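Protease (Actinomadura keratinilytica, PDB 8C4X) probably cleaves proteins as a serine endopeptidase of the S8 (subtilase) family, this chain being its inhibitor I9-type propeptide domain. Local coordinates at residues 19-24 with 67-72. Sequence-based numbering, arbitrary orientation.
Sequences YIVTLK and PGVASI
Thr-22 and Ser-71 face each other as a hydrogen-bonded pair of two antiparallel strands, and the classic beta bulge formed here shows how one carbonyl can serve two residues of the opposite strand. Thr-22 O accepts from Ala-70 N and, at 3.1 Å, from Ser-71 N, both on the same face of its plane, Ala-70 N tilted from the plane and Ser-71 N standing above it, while Thr-22 N returns a bond to Ser-71 O. Past the bulge the register has slipped by one residue, which pairs Leu-23 with Val-69, and Lys-24 N closes the end on Gly-68 O at 2.8 Å, with an N-H...O angle of 166°.

The packed side is apolar. Val-21 CG1, anti to its backbone N (chi1 180°), meets Val-69 CG1 at 4.2 Å, and Ile-72 CG2 lies against Tyr-19 CD1 at 4.1 Å. The other face is polar and more open: the hydroxyls meet tip to tip, Thr-22 OG1 to Ser-71 OG at 2.6 Å, and a water links Ser-71 OG to Ile-20 O. At the exposed end the extended Lys-24 chain passes Ala-70 CB, and its NZ shares a second water with Gly-68 N.

Helix 57-64 covers most of the apolar face, Leu-60 touching Tyr-19 and Ile-72 and Leu-63 touching both valines, while Leu-23 packs on helix 29-36. Within the mixed sheet of this I9-type domain, strand 18-23 runs between 69-76 and 50-54, and strand 6-7 lies parallel to 69-76 on its other side.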
loop_
_atom_site.group_PDB
_atom_site.type_symbol
_atom_site.label_atom_id
_atom_site.label_comp_id
_atom_site.label_asym_id
_atom_site.label_seq_id
_atom_site.Cartn_x
_atom_site.Cartn_y
_atom_site.Cartn_z
ATOM N N TYR B 19 2.787 4.841 0.721
ATOM C CA TYR B 19 1.455 4.263 0.570
ATOM C C TYR B 19 1.150 3.264 1.675
ATOM O O TYR B 19 2.047 2.660 2.266
ATOM C CB TYR B 19 1.293 3.563 -0.800
ATOM C CG TYR B 19 1.609 4.503 -1.924
ATOM C CD1 TYR B 19 0.629 5.339 -2.450
ATOM C CD2 TYR B 19 2.902 4.603 -2.408
ATOM C CE1 TYR B 19 0.929 6.236 -3.470
ATOM C CE2 TYR B 19 3.220 5.496 -3.420
ATOM C CZ TYR B 19 2.230 6.304 -3.945
ATOM O OH TYR B 19 2.551 7.185 -4.949
ATOM N N ILE B 20 -0.144 3.127 1.955
ATOM C CA ILE B 20 -0.696 2.046 2.760
ATOM C C ILE B 20 -1.424 1.104 1.814
ATOM O O ILE B 20 -2.313 1.534 1.073
ATOM C CB ILE B 20 -1.669 2.579 3.823
ATOM C CG1 ILE B 20 -0.948 3.486 4.819
ATOM C CG2 ILE B 20 -2.374 1.440 4.544
ATOM C CD1 ILE B 20 -1.902 4.350 5.611
ATOM N N VAL B 21 -1.085 -0.183 1.872
ATOM C CA VAL B 21 -1.640 -1.188 0.972
ATOM C C VAL B 21 -2.351 -2.246 1.807
ATOM O O VAL B 21 -1.791 -2.737 2.793
ATOM C CB VAL B 21 -0.535 -1.833 0.117
ATOM C CG1 VAL B 21 -1.131 -2.890 -0.821
ATOM C CG2 VAL B 21 0.224 -0.768 -0.664
ATOM N N THR B 22 -3.577 -2.597 1.427
ATOM C CA THR B 22 -4.208 -3.737 2.076
ATOM C C THR B 22 -4.460 -4.828 1.048
ATOM O O THR B 22 -4.655 -4.559 -0.144
ATOM C CB THR B 22 -5.528 -3.405 2.818
ATOM O OG1 THR B 22 -6.611 -3.278 1.897
ATOM C CG2 THR B 22 -5.399 -2.129 3.653
ATOM N N LEU B 23 -4.389 -6.057 1.535
ATOM C CA LEU B 23 -4.497 -7.261 0.730
ATOM C C LEU B 23 -5.776 -7.999 1.105
ATOM O O LEU B 23 -6.270 -7.883 2.230
ATOM C CB LEU B 23 -3.279 -8.166 0.951
ATOM C CG LEU B 23 -1.928 -7.462 0.766
ATOM C CD1 LEU B 23 -0.728 -8.408 0.983
ATOM C CD2 LEU B 23 -1.849 -6.806 -0.602
ATOM N N LYS B 24 -6.309 -8.756 0.151
ATOM C CA LYS B 24 -7.555 -9.472 0.378
ATOM C C LYS B 24 -7.381 -10.520 1.472
ATOM O O LYS B 24 -6.268 -10.936 1.808
ATOM C CB LYS B 24 -8.030 -10.120 -0.923
ATOM C CG LYS B 24 -8.388 -9.102 -1.999
ATOM C CD LYS B 24 -8.841 -9.768 -3.293
ATOM C CE LYS B 24 -9.141 -8.733 -4.367
ATOM N NZ LYS B 24 -9.584 -9.370 -5.641
ATOM N N PRO B 67 -2.215 -9.541 -8.246
ATOM C CA PRO B 67 -3.295 -10.320 -7.626
ATOM C C PRO B 67 -3.237 -10.223 -6.109
ATOM O O PRO B 67 -2.162 -10.269 -5.504
ATOM C CB PRO B 67 -3.034 -11.756 -8.100
ATOM C CG PRO B 67 -1.943 -11.692 -9.101
ATOM C CD PRO B 67 -1.367 -10.325 -9.159
ATOM N N GLY B 68 -4.407 -10.088 -5.496
ATOM C CA GLY B 68 -4.516 -10.091 -4.056
ATOM C C GLY B 68 -4.541 -8.722 -3.418
ATOM O O GLY B 68 -4.760 -8.629 -2.206
ATOM N N VAL B 69 -4.345 -7.663 -4.191
ATOM C CA VAL B 69 -4.374 -6.315 -3.634
ATOM C C VAL B 69 -5.820 -5.864 -3.493
ATOM O O VAL B 69 -6.608 -5.956 -4.444
ATOM C CB VAL B 69 -3.569 -5.349 -4.512
ATOM C CG1 VAL B 69 -3.696 -3.917 -3.978
ATOM C CG2 VAL B 69 -2.107 -5.782 -4.547
ATOM N N ALA B 70 -6.171 -5.368 -2.305
ATOM C CA ALA B 70 -7.514 -4.887 -2.018
ATOM C C ALA B 70 -7.638 -3.374 -2.106
ATOM O O ALA B 70 -8.627 -2.866 -2.646
ATOM C CB ALA B 70 -7.960 -5.346 -0.627
ATOM N N SER B 71 -6.666 -2.635 -1.575
ATOM C CA SER B 71 -6.735 -1.182 -1.601
ATOM C C SER B 71 -5.326 -0.617 -1.560
ATOM O O SER B 71 -4.388 -1.252 -1.070
ATOM C CB SER B 71 -7.552 -0.616 -0.424
ATOM O OG SER B 71 -6.921 -0.887 0.813
ATOM N N ILE B 72 -5.194 0.600 -2.081
ATOM C CA ILE B 72 -3.959 1.372 -2.006
ATOM C C ILE B 72 -4.342 2.804 -1.667
ATOM O O ILE B 72 -5.225 3.385 -2.307
ATOM C CB ILE B 72 -3.145 1.336 -3.318
ATOM C CG1 ILE B 72 -2.821 -0.098 -3.738
ATOM C CG2 ILE B 72 -1.864 2.128 -3.146
ATOM C CD1 ILE B 72 -2.132 -0.164 -5.118
HETATM O O HOH W 1 -5.031 0.735 1.740
HETATM O O HOH W 2 -6.696 -9.644 -6.975
#